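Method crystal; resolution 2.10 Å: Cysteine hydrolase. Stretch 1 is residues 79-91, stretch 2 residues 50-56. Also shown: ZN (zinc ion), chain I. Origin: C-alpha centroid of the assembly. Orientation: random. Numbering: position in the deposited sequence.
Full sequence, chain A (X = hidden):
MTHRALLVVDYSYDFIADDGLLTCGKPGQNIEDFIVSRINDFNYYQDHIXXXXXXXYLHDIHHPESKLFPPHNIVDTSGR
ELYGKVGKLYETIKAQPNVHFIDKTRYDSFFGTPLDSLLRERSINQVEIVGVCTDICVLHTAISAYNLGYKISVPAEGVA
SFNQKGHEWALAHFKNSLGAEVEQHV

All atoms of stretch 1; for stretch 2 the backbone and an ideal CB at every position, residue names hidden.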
# COMPACT_ATOMS: atom_id res chain seq x y z
N GLY A 79 28.71 7.44 8.53
CA GLY A 79 27.97 8.53 7.92
C GLY A 79 26.47 8.48 8.13
O GLY A 79 25.81 9.51 7.99
N ARG A 80 25.92 7.31 8.46
CA ARG A 80 24.49 7.16 8.69
C ARG A 80 24.10 7.36 10.15
O ARG A 80 22.97 7.02 10.53
CB ARG A 80 24.01 5.79 8.18
CG ARG A 80 23.43 5.82 6.75
CD ARG A 80 23.34 4.44 6.09
NE ARG A 80 24.03 4.38 4.80
CZ ARG A 80 25.14 3.67 4.57
NH1 ARG A 80 25.70 3.68 3.36
NH2 ARG A 80 25.69 2.94 5.54
N GLU A 81 25.00 7.91 10.97
CA GLU A 81 24.66 8.30 12.33
C GLU A 81 23.95 9.65 12.33
O GLU A 81 24.20 10.50 11.47
CB GLU A 81 25.91 8.38 13.20
CG GLU A 81 26.56 7.04 13.48
CD GLU A 81 27.70 7.14 14.47
OE1 GLU A 81 28.44 6.14 14.64
OE2 GLU A 81 27.87 8.22 15.08
N LEU A 82 23.09 9.86 13.31
CA LEU A 82 22.39 11.13 13.42
C LEU A 82 23.38 12.27 13.67
O LEU A 82 24.42 12.09 14.31
CB LEU A 82 21.34 11.07 14.53
CG LEU A 82 20.15 10.15 14.26
CD1 LEU A 82 19.37 9.88 15.53
CD2 LEU A 82 19.23 10.73 13.20
N TYR A 83 23.05 13.44 13.15
CA TYR A 83 23.98 14.56 13.16
C TYR A 83 23.94 15.31 14.48
O TYR A 83 22.87 15.65 14.99
CB TYR A 83 23.65 15.51 12.01
CG TYR A 83 24.56 16.71 11.97
CD1 TYR A 83 25.84 16.60 11.43
CD2 TYR A 83 24.16 17.92 12.48
CE1 TYR A 83 26.69 17.68 11.39
CE2 TYR A 83 25.01 19.02 12.46
CZ TYR A 83 26.28 18.88 11.91
OH TYR A 83 27.14 19.95 11.86
N GLY A 84 25.13 15.58 15.03
CA GLY A 84 25.33 16.68 15.97
C GLY A 84 24.54 16.54 17.26
O GLY A 84 24.47 15.46 17.86
N LYS A 85 23.95 17.65 17.69
CA LYS A 85 23.15 17.65 18.92
C LYS A 85 21.94 16.73 18.81
O LYS A 85 21.48 16.20 19.83
CB LYS A 85 22.71 19.06 19.27
CG LYS A 85 23.86 20.01 19.54
CD LYS A 85 23.34 21.43 19.76
CE LYS A 85 24.45 22.45 19.56
NZ LYS A 85 23.90 23.84 19.51
N VAL A 86 21.39 16.54 17.61
CA VAL A 86 20.27 15.61 17.47
C VAL A 86 20.74 14.19 17.76
O VAL A 86 20.09 13.45 18.51
CB VAL A 86 19.65 15.73 16.06
CG1 VAL A 86 18.67 14.59 15.82
CG2 VAL A 86 18.96 17.08 15.90
N GLY A 87 21.88 13.80 17.20
CA GLY A 87 22.43 12.49 17.49
C GLY A 87 22.81 12.31 18.95
O GLY A 87 22.64 11.23 19.51
N LYS A 88 23.32 13.38 19.58
CA LYS A 88 23.62 13.33 21.01
C LYS A 88 22.36 13.09 21.83
O LYS A 88 22.33 12.21 22.69
CB LYS A 88 24.29 14.64 21.45
CG LYS A 88 25.69 14.87 20.91
CD LYS A 88 26.50 15.77 21.84
CE LYS A 88 25.87 17.17 21.96
NZ LYS A 88 26.79 18.27 21.51
N LEU A 89 21.32 13.89 21.58
CA LEU A 89 20.06 13.72 22.30
C LEU A 89 19.51 12.32 22.10
O LEU A 89 19.03 11.69 23.06
CB LEU A 89 19.06 14.78 21.84
CG LEU A 89 17.67 14.82 22.48
CD1 LEU A 89 17.76 14.74 24.00
CD2 LEU A 89 16.94 16.10 22.06
N TYR A 90 19.62 11.78 20.88
CA TYR A 90 19.06 10.47 20.60
C TYR A 90 19.71 9.39 21.46
O TYR A 90 19.02 8.50 21.97
CB TYR A 90 19.20 10.13 19.12
CG TYR A 90 18.84 8.69 18.78
CD1 TYR A 90 17.51 8.29 18.66
CD2 TYR A 90 19.83 7.73 18.60
CE1 TYR A 90 17.17 6.98 18.37
CE2 TYR A 90 19.50 6.41 18.30
CZ TYR A 90 18.18 6.04 18.18
OH TYR A 90 17.84 4.74 17.89
N GLU A 91 21.03 9.47 21.66
CA GLU A 91 21.73 8.49 22.49
C GLU A 91 21.14 8.42 23.90
O GLU A 91 21.10 7.34 24.50
CB GLU A 91 23.23 8.80 22.56
CG GLU A 91 23.95 8.80 21.22
CD GLU A 91 23.65 7.57 20.37
OE1 GLU A 91 23.53 7.72 19.12
OE2 GLU A 91 23.52 6.46 20.94
N UNK A 50 9.82 9.50 15.82
CA UNK A 50 10.32 8.51 14.88
C UNK A 50 11.49 9.12 14.13
O UNK A 50 11.34 10.17 13.50
CB UNK A 50 9.22 8.05 13.92
N UNK A 51 12.67 8.49 14.24
CA UNK A 51 13.83 8.86 13.45
C UNK A 51 13.87 7.95 12.23
O UNK A 51 14.00 6.73 12.36
CB UNK A 51 15.12 8.76 14.27
N UNK A 52 13.71 8.54 11.04
CA UNK A 52 13.60 7.81 9.79
C UNK A 52 14.87 8.02 8.98
O UNK A 52 15.24 9.16 8.68
CB UNK A 52 12.37 8.25 9.00
N UNK A 53 15.53 6.92 8.61
CA UNK A 53 16.89 6.99 8.07
C UNK A 53 17.08 6.09 6.86
O UNK A 53 16.83 4.89 6.93
CB UNK A 53 17.90 6.61 9.15
N UNK A 54 17.54 6.69 5.77
CA UNK A 54 17.97 5.96 4.58
C UNK A 54 18.88 4.79 4.96
O UNK A 54 19.87 4.96 5.67
CB UNK A 54 18.69 6.90 3.61
N UNK A 55 18.51 3.61 4.49
CA UNK A 55 19.34 2.42 4.61
C UNK A 55 20.17 2.29 3.34
O UNK A 55 19.63 2.45 2.24
CB UNK A 55 18.49 1.17 4.85
N UNK A 56 21.46 2.03 3.49
CA UNK A 56 22.30 1.73 2.33
C UNK A 56 23.46 0.80 2.69
O UNK A 56 23.64 -0.24 2.06
CB UNK A 56 22.84 3.03 1.73
ZN ZN I . 19.89 7.30 -0.28

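Position 50 lies in a strand, with phi/psi of -116/121, and its ideal CB has no atom of stretch 1 within 5.5 Å. Stretch 1 therefore sets no condition, and extended geometry merely agrees with beta-branched, aromatic or other apolar residues. The deposited residue is F50, which makes no contact here.

At position 51 CA-to-CB points toward stretch 1. The ideal CB sits 4.6 Å from L82 CD1 and 4.9 Å from Y90 CE1, and V86 also turns toward the strand. Leucine, isoleucine, methionine or phenylalanine would each suit. The residue is F51, with chi1 at -65° (m). F51 CD2 lies 3.7 Å from L82 CD1, F51 CE2 lies 3.9 Å from V86 CG1, which sits at the edge of the F51 ring, and F51 CE1 lies 3.7 Å from Y90 CD1. The edge of Y90 meets the face of F51, centroids 5.1 Å apart and planes at 68°, a geometry that sets ring hydrogens against a pi face.

Position 52 follows the strand alternation: its CB points away and finds nothing of stretch 1 within 5.5 Å. Many residues would do; it is L52.

Position 53 turns toward stretch 1 again, and its CA makes the closest CA approach across the stretches, 7.6 Å from the CA of R80. The ideal CB of position 53 is 5.9 Å from L82 CD2, so a short side chain would not reach the leucine. A longer apolar chain fits, leucine or methionine, while a donor might seek R80 O. The residue is M53, whose m, m chain brings SD to 3.7 Å from L82 CD2 and CE to 3.8 Å from R80 O, a contact without a hydrogen bond.

Position 54 points sideways. Stretch 1 leaves the choice open, but the ideal CB of position 54 is 4.1 Å from ZN, which favours a short acidic or other polar residue. It is D54; D54 OD2 lies 3.1 Å from ZN, and D54 O lies 3.5 Å from R80 CD.

Position 55 points away, which would admit almost anything; L55 makes no contact within 4.5 Å.

Position 56 has its CB sideways, 3.4 Å from R80 NH1, which alone might suggest an acidic or polar residue. The zinc ion lies in another direction, 5.6 Å from the ideal CB of position 56, a span that suits histidine and that glutamate could meet only when nearly extended, while cysteine and aspartate would be too short. It is H56, chi1 -80° (m), and NE2 binds ZN at 2.3 Å. The R80 guanidinium packs with one face over H56 C, without a hydrogen bond.

Stretch 2 (50-56) FFLMDLH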
# COMPACT_ATOMS: atom_id res chain seq x y z
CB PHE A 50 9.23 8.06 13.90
CG PHE A 50 8.04 7.40 14.57
CD1 PHE A 50 7.11 8.17 15.25
CD2 PHE A 50 7.86 6.03 14.49
CE1 PHE A 50 6.01 7.57 15.88
CE2 PHE A 50 6.76 5.41 15.10
CZ PHE A 50 5.83 6.18 15.79
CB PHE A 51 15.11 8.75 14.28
CG PHE A 51 15.17 9.74 15.43
CD1 PHE A 51 14.59 9.45 16.64
CD2 PHE A 51 15.80 10.97 15.27
CE1 PHE A 51 14.63 10.36 17.70
CE2 PHE A 51 15.86 11.88 16.31
CZ PHE A 51 15.27 11.58 17.53
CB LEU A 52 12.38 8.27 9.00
CG LEU A 52 11.12 7.83 9.74
CD1 LEU A 52 10.18 9.01 9.97
CD2 LEU A 52 10.45 6.71 8.97
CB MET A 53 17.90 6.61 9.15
CG MET A 53 17.88 7.56 10.34
SD MET A 53 18.67 9.12 9.93
CE MET A 53 19.90 8.52 8.79
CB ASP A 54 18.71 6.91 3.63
CG ASP A 54 17.88 7.28 2.42
OD1 ASP A 54 17.08 6.42 1.96
OD2 ASP A 54 18.02 8.43 1.93
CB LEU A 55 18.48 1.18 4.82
CG LEU A 55 19.24 -0.09 5.22
CD1 LEU A 55 20.40 0.26 6.14
CD2 LEU A 55 18.33 -1.11 5.89
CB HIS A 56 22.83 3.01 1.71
CG HIS A 56 21.84 3.71 0.83
ND1 HIS A 56 21.16 3.06 -0.18
CD2 HIS A 56 21.40 4.99 0.82
CE1 HIS A 56 20.35 3.92 -0.78
NE2 HIS A 56 20.48 5.10 -0.19
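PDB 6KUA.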